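Side-chain contacts in uncharacterized protein (Thermomonospora curvata, PDB 4MVE), which is of unknown function but carries GXWXG and DUF4334 family regions and folds largely as one curled antiparallel beta-sheet: residues Tyr65-Ile70 with Leu143-Thr148; Arg99-Arg104 with Ser108-Tyr113; Asp120-Arg123 with Met129-Gly132; Ala133-Ala136 with Asp141-Tyr144. All coordinates share one frame; numbering follows the deposited sequence.

Contact 1: residues Tyr65-Ile70 with Leu143-Thr148; sequences YGKRFI and LYFHLT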
loop_
_atom_site.group_PDB
_atom_site.type_symbol
_atom_site.label_atom_id
_atom_site.label_comp_id
_atom_site.label_asym_id
_atom_site.label_seq_id
_atom_site.Cartn_x
_atom_site.Cartn_y
_atom_site.Cartn_z
ATOM N N TYR A 65 -0.504 2.025 11.086
ATOM C CA TYR A 65 0.479 0.949 11.173
ATOM C C TYR A 65 0.622 0.224 9.822
ATOM O O TYR A 65 1.729 0.079 9.310
ATOM C CB TYR A 65 0.103 -0.061 12.270
ATOM C CG TYR A 65 0.997 -1.280 12.236
ATOM C CD1 TYR A 65 2.328 -1.202 12.637
ATOM C CD2 TYR A 65 0.533 -2.498 11.739
ATOM C CE1 TYR A 65 3.182 -2.297 12.522
ATOM C CE2 TYR A 65 1.373 -3.604 11.634
ATOM C CZ TYR A 65 2.702 -3.497 12.024
ATOM O OH TYR A 65 3.540 -4.587 11.969
ATOM N N GLY A 66 -0.496 -0.259 9.292
ATOM C CA GLY A 66 -0.503 -1.006 8.046
ATOM C C GLY A 66 -1.855 -1.564 7.657
ATOM O O GLY A 66 -2.878 -0.857 7.707
ATOM N N LYS A 67 -1.854 -2.836 7.225
ATOM C CA LYS A 67 -3.069 -3.515 6.687
ATOM C C LYS A 67 -3.088 -4.988 7.004
ATOM O O LYS A 67 -2.017 -5.588 7.196
ATOM C CB LYS A 67 -3.146 -3.357 5.146
ATOM C CG LYS A 67 -3.033 -1.929 4.618
ATOM C CD LYS A 67 -3.106 -1.869 3.082
ATOM C CE LYS A 67 -3.025 -0.463 2.571
ATOM N NZ LYS A 67 -4.249 0.301 2.926
ATOM N N ARG A 68 -4.307 -5.571 7.086
ATOM C CA ARG A 68 -4.501 -7.018 7.294
ATOM C C ARG A 68 -5.402 -7.557 6.181
ATOM O O ARG A 68 -6.527 -7.085 6.034
ATOM C CB ARG A 68 -5.090 -7.371 8.673
ATOM C CG ARG A 68 -5.088 -8.922 8.917
ATOM C CD ARG A 68 -5.155 -9.372 10.380
ATOM N NE ARG A 68 -6.454 -9.074 10.995
ATOM C CZ ARG A 68 -7.335 -9.985 11.408
ATOM N NH1 ARG A 68 -8.492 -9.607 11.932
ATOM N NH2 ARG A 68 -7.082 -11.282 11.265
ATOM N N PHE A 69 -4.880 -8.474 5.341
ATOM C CA PHE A 69 -5.676 -9.092 4.278
ATOM C C PHE A 69 -6.157 -10.475 4.808
ATOM O O PHE A 69 -5.338 -11.395 4.882
ATOM C CB PHE A 69 -4.848 -9.193 2.973
ATOM C CG PHE A 69 -4.244 -7.870 2.531
ATOM C CD1 PHE A 69 -4.882 -7.077 1.568
ATOM C CD2 PHE A 69 -3.031 -7.423 3.062
ATOM C CE1 PHE A 69 -4.337 -5.845 1.183
ATOM C CE2 PHE A 69 -2.490 -6.193 2.676
ATOM C CZ PHE A 69 -3.154 -5.407 1.752
ATOM N N ILE A 70 -7.433 -10.603 5.251
ATOM C CA ILE A 70 -7.921 -11.895 5.815
ATOM C C ILE A 70 -8.116 -12.890 4.678
ATOM O O ILE A 70 -7.553 -13.980 4.703
ATOM C CB ILE A 70 -9.212 -11.856 6.720
ATOM C CG1 ILE A 70 -9.467 -10.550 7.559
ATOM C CG2 ILE A 70 -9.449 -13.141 7.496
ATOM C CD1 ILE A 70 -8.489 -10.092 8.427
ATOM N N LEU A 143 -0.588 8.124 -6.027
ATOM C CA LEU A 143 0.381 8.315 -4.940
ATOM C C LEU A 143 0.886 6.917 -4.451
ATOM O O LEU A 143 0.179 5.918 -4.542
ATOM C CB LEU A 143 -0.200 9.200 -3.807
ATOM C CG LEU A 143 -0.717 10.611 -4.275
ATOM C CD1 LEU A 143 -1.577 11.285 -3.208
ATOM C CD2 LEU A 143 0.435 11.556 -4.696
ATOM N N TYR A 144 2.116 6.856 -3.977
ATOM C CA TYR A 144 2.727 5.584 -3.653
ATOM C C TYR A 144 2.986 5.385 -2.182
ATOM O O TYR A 144 3.366 6.314 -1.484
ATOM C CB TYR A 144 4.058 5.435 -4.439
ATOM C CG TYR A 144 3.829 5.469 -5.933
ATOM C CD1 TYR A 144 3.471 4.319 -6.630
ATOM C CD2 TYR A 144 3.916 6.661 -6.643
ATOM C CE1 TYR A 144 3.215 4.356 -8.000
ATOM C CE2 TYR A 144 3.614 6.718 -8.000
ATOM C CZ TYR A 144 3.269 5.563 -8.677
ATOM O OH TYR A 144 2.961 5.632 -10.016
ATOM N N PHE A 145 2.847 4.141 -1.735
ATOM C CA PHE A 145 3.164 3.750 -0.370
ATOM C C PHE A 145 3.821 2.356 -0.400
ATOM O O PHE A 145 3.874 1.727 -1.459
ATOM C CB PHE A 145 1.906 3.815 0.539
ATOM C CG PHE A 145 0.840 2.803 0.191
ATOM C CD1 PHE A 145 -0.163 3.109 -0.738
ATOM C CD2 PHE A 145 0.834 1.539 0.788
ATOM C CE1 PHE A 145 -1.144 2.168 -1.074
ATOM C CE2 PHE A 145 -0.132 0.590 0.444
ATOM C CZ PHE A 145 -1.127 0.913 -0.475
ATOM N N HIS A 146 4.311 1.858 0.746
ATOM C CA HIS A 146 4.926 0.531 0.701
ATOM C C HIS A 146 4.406 -0.343 1.822
ATOM O O HIS A 146 3.844 0.176 2.767
ATOM C CB HIS A 146 6.471 0.607 0.699
ATOM C CG HIS A 146 7.083 1.506 1.735
ATOM N ND1 HIS A 146 7.219 1.105 3.056
ATOM C CD2 HIS A 146 7.588 2.754 1.610
ATOM C CE1 HIS A 146 7.808 2.109 3.678
ATOM N NE2 HIS A 146 8.060 3.114 2.848
ATOM N N LEU A 147 4.501 -1.679 1.656
ATOM C CA LEU A 147 4.107 -2.669 2.649
ATOM C C LEU A 147 5.191 -3.709 2.787
ATOM O O LEU A 147 5.712 -4.191 1.781
ATOM C CB LEU A 147 2.758 -3.356 2.313
ATOM C CG LEU A 147 1.498 -2.479 2.148
ATOM C CD1 LEU A 147 0.353 -3.291 1.511
ATOM C CD2 LEU A 147 1.090 -1.777 3.478
ATOM N N THR A 148 5.473 -4.088 4.041
ATOM C CA THR A 148 6.437 -5.104 4.496
ATOM C C THR A 148 5.660 -6.167 5.266
ATOM O O THR A 148 4.938 -5.845 6.203
ATOM C CB THR A 148 7.553 -4.467 5.337
ATOM O OG1 THR A 148 8.135 -3.442 4.530
ATOM C CG2 THR A 148 8.648 -5.496 5.749
#
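Lys67 and Leu147 meet inside the curled antiparallel beta-sheet of this fold, on strands that both pair with strand 42-48 and so face each other across it. The short axes of 65-70 and 143-148 come no nearer than 8.1 Å and run 64° apart, so the contact is made by side chains alone. The lysine crosses both of its partners at about a right angle. Its CE lies 3.7 Å from Phe145 CE2 and almost as near to CZ, approaching the ring obliquely. The chain stays extended as far as CE and then bends at the last torsion (chi4 -69°), which sends NZ out of this apolar group. The methylenes are thus packed against hydrocarbon while NZ finds its hydrogen-bond partner in Pro77 O, with Asp120 OD2 only a long, weak ion pair away. Phe69 and Leu147 reach for each other from opposite directions, and the leucine methyl arrives at the ring's edge, near its plane. Trp44 of the intervening strand touches Leu147 and meets the Phe69 ring steeply. One methyl serves two partners: Leu147 CD1 is 4.1 Å from both Lys67 CD and Phe69 CZ.

Contact 2: residues Arg99-Arg104 with Ser108-Tyr113; sequences REVALR and SAAMIY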
loop_
_atom_site.group_PDB
_atom_site.type_symbol
_atom_site.label_atom_id
_atom_site.label_comp_id
_atom_site.label_asym_id
_atom_site.label_seq_id
_atom_site.Cartn_x
_atom_site.Cartn_y
_atom_site.Cartn_z
ATOM N N ARG A 99 -9.235 -7.524 -5.472
ATOM C CA ARG A 99 -9.628 -7.930 -6.834
ATOM C C ARG A 99 -8.418 -7.766 -7.750
ATOM O O ARG A 99 -7.421 -7.139 -7.341
ATOM C CB ARG A 99 -10.808 -7.093 -7.351
ATOM C CG ARG A 99 -12.127 -7.222 -6.549
ATOM C CD ARG A 99 -12.678 -8.659 -6.664
ATOM N NE ARG A 99 -14.020 -8.819 -6.114
ATOM C CZ ARG A 99 -14.297 -9.202 -4.868
ATOM N NH1 ARG A 99 -13.323 -9.365 -3.982
ATOM N NH2 ARG A 99 -15.554 -9.367 -4.485
ATOM N N GLU A 100 -8.479 -8.332 -8.959
ATOM C CA GLU A 100 -7.423 -8.122 -9.947
ATOM C C GLU A 100 -7.880 -6.976 -10.823
ATOM O O GLU A 100 -8.951 -7.072 -11.417
ATOM C CB GLU A 100 -7.144 -9.383 -10.765
ATOM C CG GLU A 100 -6.506 -10.490 -9.942
ATOM C CD GLU A 100 -6.280 -11.740 -10.766
ATOM O OE1 GLU A 100 -7.271 -12.458 -11.036
ATOM O OE2 GLU A 100 -5.117 -11.987 -11.162
ATOM N N VAL A 101 -7.121 -5.865 -10.821
ATOM C CA VAL A 101 -7.442 -4.614 -11.526
ATOM C C VAL A 101 -6.241 -4.165 -12.373
ATOM O O VAL A 101 -5.118 -4.383 -11.948
ATOM C CB VAL A 101 -7.841 -3.497 -10.511
ATOM C CG1 VAL A 101 -8.417 -2.256 -11.228
ATOM C CG2 VAL A 101 -8.840 -4.010 -9.445
ATOM N N ALA A 102 -6.483 -3.587 -13.587
ATOM C CA ALA A 102 -5.406 -3.070 -14.442
ATOM C C ALA A 102 -5.023 -1.648 -14.043
ATOM O O ALA A 102 -5.880 -0.840 -13.685
ATOM C CB ALA A 102 -5.816 -3.075 -15.908
ATOM N N LEU A 103 -3.729 -1.344 -14.165
ATOM C CA LEU A 103 -3.172 -0.021 -14.006
ATOM C C LEU A 103 -2.055 0.086 -15.002
ATOM O O LEU A 103 -1.086 -0.675 -14.906
ATOM C CB LEU A 103 -2.696 0.289 -12.580
ATOM C CG LEU A 103 -1.930 1.655 -12.451
ATOM C CD1 LEU A 103 -2.904 2.851 -12.477
ATOM C CD2 LEU A 103 -1.070 1.693 -11.209
ATOM N N ARG A 104 -2.207 0.994 -15.999
ATOM C CA ARG A 104 -1.229 1.227 -17.070
ATOM C C ARG A 104 -0.966 -0.047 -17.872
ATOM O O ARG A 104 0.181 -0.375 -18.169
ATOM C CB ARG A 104 0.086 1.763 -16.490
ATOM C CG ARG A 104 -0.103 3.037 -15.748
ATOM C CD ARG A 104 1.128 3.409 -14.987
ATOM N NE ARG A 104 0.800 4.585 -14.223
ATOM C CZ ARG A 104 1.260 4.874 -13.020
ATOM N NH1 ARG A 104 2.195 4.108 -12.453
ATOM N NH2 ARG A 104 0.828 5.954 -12.387
ATOM N N SER A 108 -2.888 -6.627 -11.754
ATOM C CA SER A 108 -2.311 -7.143 -10.521
ATOM C C SER A 108 -3.345 -7.098 -9.417
ATOM O O SER A 108 -4.419 -6.508 -9.594
ATOM C CB SER A 108 -1.101 -6.305 -10.115
ATOM O OG SER A 108 -0.377 -6.961 -9.079
ATOM N N ALA A 109 -3.029 -7.716 -8.278
ATOM C CA ALA A 109 -3.876 -7.618 -7.102
ATOM C C ALA A 109 -3.977 -6.149 -6.682
ATOM O O ALA A 109 -2.996 -5.388 -6.706
ATOM C CB ALA A 109 -3.315 -8.454 -5.960
ATOM N N ALA A 110 -5.186 -5.752 -6.349
ATOM C CA ALA A 110 -5.469 -4.402 -5.927
ATOM C C ALA A 110 -6.407 -4.410 -4.742
ATOM O O ALA A 110 -7.316 -5.220 -4.723
ATOM C CB ALA A 110 -6.090 -3.624 -7.087
HETATM N N MSE A 111 -6.182 -3.539 -3.731
HETATM C CA MSE A 111 -7.166 -3.436 -2.650
HETATM C C MSE A 111 -8.213 -2.393 -3.018
HETATM O O MSE A 111 -7.864 -1.299 -3.419
HETATM C CB MSE A 111 -6.499 -3.081 -1.330
HETATM C CG MSE A 111 -7.361 -3.384 -0.130
HETATM SE SE MSE A 111 -6.670 -2.367 1.399
HETATM C CE MSE A 111 -7.125 -0.589 0.827
ATOM N N ILE A 112 -9.496 -2.722 -2.914
ATOM C CA ILE A 112 -10.557 -1.744 -3.229
ATOM C C ILE A 112 -11.293 -1.397 -1.928
ATOM O O ILE A 112 -11.797 -2.302 -1.297
ATOM C CB ILE A 112 -11.537 -2.330 -4.288
ATOM C CG1 ILE A 112 -10.779 -2.788 -5.568
ATOM C CG2 ILE A 112 -12.723 -1.343 -4.587
ATOM C CD1 ILE A 112 -11.601 -3.311 -6.716
ATOM N N TYR A 113 -11.414 -0.114 -1.558
ATOM C CA TYR A 113 -12.201 0.223 -0.353
ATOM C C TYR A 113 -13.658 -0.064 -0.629
ATOM O O TYR A 113 -14.133 0.158 -1.765
ATOM C CB TYR A 113 -12.031 1.696 0.046
ATOM C CG TYR A 113 -10.749 1.998 0.800
ATOM C CD1 TYR A 113 -9.524 2.054 0.143
ATOM C CD2 TYR A 113 -10.767 2.252 2.169
ATOM C CE1 TYR A 113 -8.338 2.378 0.832
ATOM C CE2 TYR A 113 -9.597 2.568 2.867
ATOM C CZ TYR A 113 -8.380 2.607 2.202
ATOM O OH TYR A 113 -7.248 2.952 2.922
#
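Arg99 reaches Ile112 with the start of its side chain, and following it outward shows where the contact stops. Its CB lies 3.9 Å from Ile112 CD1, and its CG is equally near the same methyl, the two chains crossing at about a right angle. A bend at chi2 (-65°) then leads the rest of the arginine off the neighbouring strand; NE passes close to the like charge of Arg72 NH1, and at the tip NH2 makes a salt bridge with Asp73 OD1. On the same sheet face Val101 CG2 closes on Ala110 CB at 3.6 Å and also touches Ile112 CD1, which therefore packs against both residues. Beneath them is the ladder of the beta hairpin 96-103/106-113: Arg99-Ala110 and Val101-Ser108 are antiparallel hydrogen-bonded pairs, with the non-hydrogen-bonded pair Glu100-Ala109 between them. The bond from Ala110 N to Arg99 O is 2.8 Å and almost collinear with the carbonyl. By contrast, Ser108 N reaches Val101 O at 3.2 Å from above the carbonyl plane. The short strand axes lie 105° apart, consistent with strong twisting and bending. Four backbone bonds fix the register; across the contact the side chains add apolar packing, and the arginine's salt bridge is made outside the two segments.

Contact 3: residues Asp120-Arg123 with Met129-Gly132; sequences DHFR and MVVG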
loop_
_atom_site.group_PDB
_atom_site.type_symbol
_atom_site.label_atom_id
_atom_site.label_comp_id
_atom_site.label_asym_id
_atom_site.label_seq_id
_atom_site.Cartn_x
_atom_site.Cartn_y
_atom_site.Cartn_z
ATOM N N ASP A 120 -5.830 0.487 -4.336
ATOM C CA ASP A 120 -4.368 0.377 -4.170
ATOM C C ASP A 120 -3.862 -0.782 -5.015
ATOM O O ASP A 120 -4.147 -1.940 -4.687
ATOM C CB ASP A 120 -3.949 0.182 -2.704
ATOM C CG ASP A 120 -4.504 1.201 -1.720
ATOM O OD1 ASP A 120 -4.621 2.395 -2.092
ATOM O OD2 ASP A 120 -4.750 0.824 -0.563
ATOM N N HIS A 121 -3.125 -0.470 -6.095
ATOM C CA HIS A 121 -2.559 -1.435 -7.070
ATOM C C HIS A 121 -1.206 -1.908 -6.570
ATOM O O HIS A 121 -0.321 -1.084 -6.343
ATOM C CB HIS A 121 -2.437 -0.789 -8.453
ATOM C CG HIS A 121 -3.722 -0.217 -8.961
ATOM N ND1 HIS A 121 -4.538 -0.925 -9.861
ATOM C CD2 HIS A 121 -4.285 0.995 -8.719
ATOM C CE1 HIS A 121 -5.546 -0.119 -10.132
ATOM N NE2 HIS A 121 -5.424 1.060 -9.489
ATOM N N PHE A 122 -1.072 -3.212 -6.294
ATOM C CA PHE A 122 0.160 -3.758 -5.709
ATOM C C PHE A 122 1.101 -4.378 -6.734
ATOM O O PHE A 122 0.671 -5.129 -7.610
ATOM C CB PHE A 122 -0.186 -4.807 -4.651
ATOM C CG PHE A 122 -1.005 -4.264 -3.520
ATOM C CD1 PHE A 122 -0.518 -3.232 -2.721
ATOM C CD2 PHE A 122 -2.283 -4.752 -3.266
ATOM C CE1 PHE A 122 -1.294 -2.710 -1.683
ATOM C CE2 PHE A 122 -3.058 -4.216 -2.251
ATOM C CZ PHE A 122 -2.552 -3.213 -1.448
ATOM N N ARG A 123 2.398 -4.109 -6.588
ATOM C CA ARG A 123 3.421 -4.755 -7.414
ATOM C C ARG A 123 4.477 -5.318 -6.484
ATOM O O ARG A 123 4.745 -4.730 -5.455
ATOM C CB ARG A 123 4.045 -3.781 -8.437
ATOM C CG ARG A 123 3.087 -3.147 -9.421
ATOM C CD ARG A 123 2.767 -3.932 -10.678
ATOM N NE ARG A 123 1.788 -3.177 -11.473
ATOM C CZ ARG A 123 2.103 -2.310 -12.433
ATOM N NH1 ARG A 123 3.372 -2.124 -12.781
ATOM N NH2 ARG A 123 1.150 -1.639 -13.066
HETATM N N MSE A 129 7.844 -7.621 0.378
HETATM C CA MSE A 129 7.694 -6.188 0.092
HETATM C C MSE A 129 6.948 -5.963 -1.201
HETATM O O MSE A 129 7.224 -6.629 -2.195
HETATM C CB MSE A 129 9.047 -5.463 0.000
HETATM C CG MSE A 129 9.822 -5.421 1.285
HETATM SE SE MSE A 129 11.499 -4.500 0.959
HETATM C CE MSE A 129 12.155 -4.541 2.758
ATOM N N VAL A 130 6.001 -5.045 -1.168
ATOM C CA VAL A 130 5.207 -4.584 -2.327
ATOM C C VAL A 130 5.169 -3.078 -2.314
ATOM O O VAL A 130 5.261 -2.486 -1.244
ATOM C CB VAL A 130 3.746 -5.134 -2.393
ATOM C CG1 VAL A 130 3.692 -6.658 -2.419
ATOM C CG2 VAL A 130 2.852 -4.547 -1.295
ATOM N N VAL A 131 4.980 -2.449 -3.494
ATOM C CA VAL A 131 4.748 -1.011 -3.565
ATOM C C VAL A 131 3.252 -0.909 -3.861
ATOM O O VAL A 131 2.765 -1.682 -4.666
ATOM C CB VAL A 131 5.643 -0.267 -4.606
ATOM C CG1 VAL A 131 5.106 1.135 -4.900
ATOM C CG2 VAL A 131 7.087 -0.156 -4.107
ATOM N N GLY A 132 2.538 0.006 -3.212
ATOM C CA GLY A 132 1.114 0.178 -3.485
ATOM C C GLY A 132 0.942 1.485 -4.214
ATOM O O GLY A 132 1.546 2.483 -3.814
#
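Arg123 and Val131 form the antiparallel hydrogen-bonded pair of this contact. Arg123 N donates to Val131 O at 3.1 Å, and Val131 N returns a bond to Arg123 O, with its donor in the carbonyl plane. Weaker CA-H...O contacts fill the steps around them: Gly132 CA lies 3.4 Å from His121 O, and Phe122 CA faces Val131 O. Arg123 O is approached again by Val130, whose CA and CB both come to 3.2 Å, a tight fit beside the backbone bond. This ladder belongs to the beta hairpin of strands 118-124 and 129-136, whose short segments run 144° apart. The apolar part centres on Phe122, which forms a non-hydrogen-bonded pair with Gly132. As the glycine has no side chain, ring atom CD1 can settle 3.9 Å from Gly132 CA. Val130 CG2, placed between its backbone N and carbonyl carbon (chi1 of CG1 -58°), meets the same CD1 while the two side chains cross obliquely. Around the ring, Val131 O stands at the edge near the plane, and Asp120 O lies 3.5 Å above one face, toward the rim. Phe145 and Leu147 of strand 143-149 also touch Phe122, whereas Leu10 and Ile14 of helix 5-16 pack on Val131.

Contact 4: residues Ala133-Ala136 with Asp141-Tyr144; sequences AMDA and DILY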
loop_
_atom_site.group_PDB
_atom_site.type_symbol
_atom_site.label_atom_id
_atom_site.label_comp_id
_atom_site.label_asym_id
_atom_site.label_seq_id
_atom_site.Cartn_x
_atom_site.Cartn_y
_atom_site.Cartn_z
ATOM N N ALA A 133 0.109 1.490 -5.285
ATOM C CA ALA A 133 -0.213 2.661 -6.092
ATOM C C ALA A 133 -1.661 3.064 -5.814
ATOM O O ALA A 133 -2.592 2.375 -6.232
ATOM C CB ALA A 133 -0.012 2.361 -7.573
HETATM N N MSE A 134 -1.845 4.138 -5.030
HETATM C CA MSE A 134 -3.168 4.578 -4.656
HETATM C C MSE A 134 -3.819 5.367 -5.805
HETATM O O MSE A 134 -3.269 6.386 -6.253
HETATM C CB MSE A 134 -3.130 5.436 -3.369
HETATM C CG MSE A 134 -4.537 5.738 -2.889
HETATM SE SE MSE A 134 -4.580 7.145 -1.576
HETATM C CE MSE A 134 -4.167 8.658 -2.817
ATOM N N ASP A 135 -4.980 4.878 -6.256
ATOM C CA ASP A 135 -5.810 5.415 -7.350
ATOM C C ASP A 135 -7.144 5.884 -6.725
ATOM O O ASP A 135 -8.088 5.099 -6.592
ATOM C CB ASP A 135 -5.978 4.281 -8.411
ATOM C CG ASP A 135 -7.027 4.433 -9.503
ATOM O OD1 ASP A 135 -7.546 5.576 -9.696
ATOM O OD2 ASP A 135 -7.308 3.421 -10.196
ATOM N N ALA A 136 -7.172 7.145 -6.259
ATOM C CA ALA A 136 -8.319 7.759 -5.569
ATOM C C ALA A 136 -9.008 8.793 -6.459
ATOM O O ALA A 136 -8.360 9.736 -6.955
ATOM C CB ALA A 136 -7.872 8.427 -4.263
ATOM N N ASP A 141 -2.860 12.864 -9.381
ATOM C CA ASP A 141 -1.809 11.879 -9.579
ATOM C C ASP A 141 -1.969 10.652 -8.696
ATOM O O ASP A 141 -2.462 10.742 -7.569
ATOM C CB ASP A 141 -0.437 12.520 -9.262
ATOM C CG ASP A 141 -0.273 13.961 -9.727
ATOM O OD1 ASP A 141 -0.205 14.179 -10.956
ATOM O OD2 ASP A 141 -0.235 14.874 -8.853
ATOM N N ILE A 142 -1.444 9.516 -9.181
ATOM C CA ILE A 142 -1.333 8.279 -8.415
ATOM C C ILE A 142 -0.314 8.535 -7.275
ATOM O O ILE A 142 0.723 9.109 -7.553
ATOM C CB ILE A 142 -0.849 7.127 -9.361
ATOM C CG1 ILE A 142 -1.855 6.824 -10.530
ATOM C CG2 ILE A 142 -0.395 5.866 -8.573
ATOM C CD1 ILE A 142 -3.278 6.385 -10.176
ATOM N N LEU A 143 -0.588 8.124 -6.027
ATOM C CA LEU A 143 0.381 8.315 -4.940
ATOM C C LEU A 143 0.886 6.917 -4.451
ATOM O O LEU A 143 0.179 5.918 -4.542
ATOM C CB LEU A 143 -0.200 9.200 -3.807
ATOM C CG LEU A 143 -0.717 10.611 -4.275
ATOM C CD1 LEU A 143 -1.577 11.285 -3.208
ATOM C CD2 LEU A 143 0.435 11.556 -4.696
ATOM N N TYR A 144 2.116 6.856 -3.977
ATOM C CA TYR A 144 2.727 5.584 -3.653
ATOM C C TYR A 144 2.986 5.385 -2.182
ATOM O O TYR A 144 3.366 6.314 -1.484
ATOM C CB TYR A 144 4.058 5.435 -4.439
ATOM C CG TYR A 144 3.829 5.469 -5.933
ATOM C CD1 TYR A 144 3.471 4.319 -6.630
ATOM C CD2 TYR A 144 3.916 6.661 -6.643
ATOM C CE1 TYR A 144 3.215 4.356 -8.000
ATOM C CE2 TYR A 144 3.614 6.718 -8.000
ATOM C CZ TYR A 144 3.269 5.563 -8.677
ATOM O OH TYR A 144 2.961 5.632 -10.016
HETATM O O HOH W 1 -4.802 8.713 -6.610
#
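Ala133 CB fits as a small knob into the notch between Ile142 and Tyr144, 3.7 Å from Ile142 CG2 and 3.8 Å from Tyr144 CE1, lying obliquely to the ring. Ile142 answers with two prongs: CG2 rests on that alanine methyl, while CD1 reaches across to Asp135 CB at 3.9 Å. With an alanine here both prongs are gone, which would probably open a gap beside Ala133 CB and take the CD1 methyl away from Asp135 CB. On the other face, selenomethionine Met134 and Leu143 lie side by side, pointing the same way. The bend at the end of Met134 (chi3 72°) folds CE back to Leu143 CD1, 3.7 Å away. Asp135 OD2 bonds His121 NE2 of the adjoining strand, and Tyr144 OH bonds Glu26. The frame is the beta hairpin 129-136/143-149, pinned by Met134 N to Leu143 O at 2.7 Å and by Leu143 N, which sits on a lone pair of Met134 O. A water donates to Met134 O and Asp141 O and accepts from Ala136 N. Met134 O is thus gripped by both the partner strand and the water, which carries polar pairing past the last beta bridge into the turn.

How the contacts relate
All four contacts lie in one curled antiparallel sheet. Contacts 2, 3 and 4 follow in chain order, each in a hairpin, and together make a meander from strand 96-103 to strand 143-149. Contact 1, between 65-70 and 143-148, encloses contacts 2 and 3 along the chain and shares Leu143 and Tyr144 with contact 4. Its centre is about 8 Å from that of contact 3 and about 14 Å from that of contact 2. Strand 129-136 serves contacts 3 and 4. Tyr144 OH lies 3.0 Å from Arg104 NH1, a probable hydrogen bond linking contact 2 to contact 4. Contact 1 packs side chains from the GXWXG region against those of the DUF4334 region, whose strands are joined in one sheet through strand 42-48.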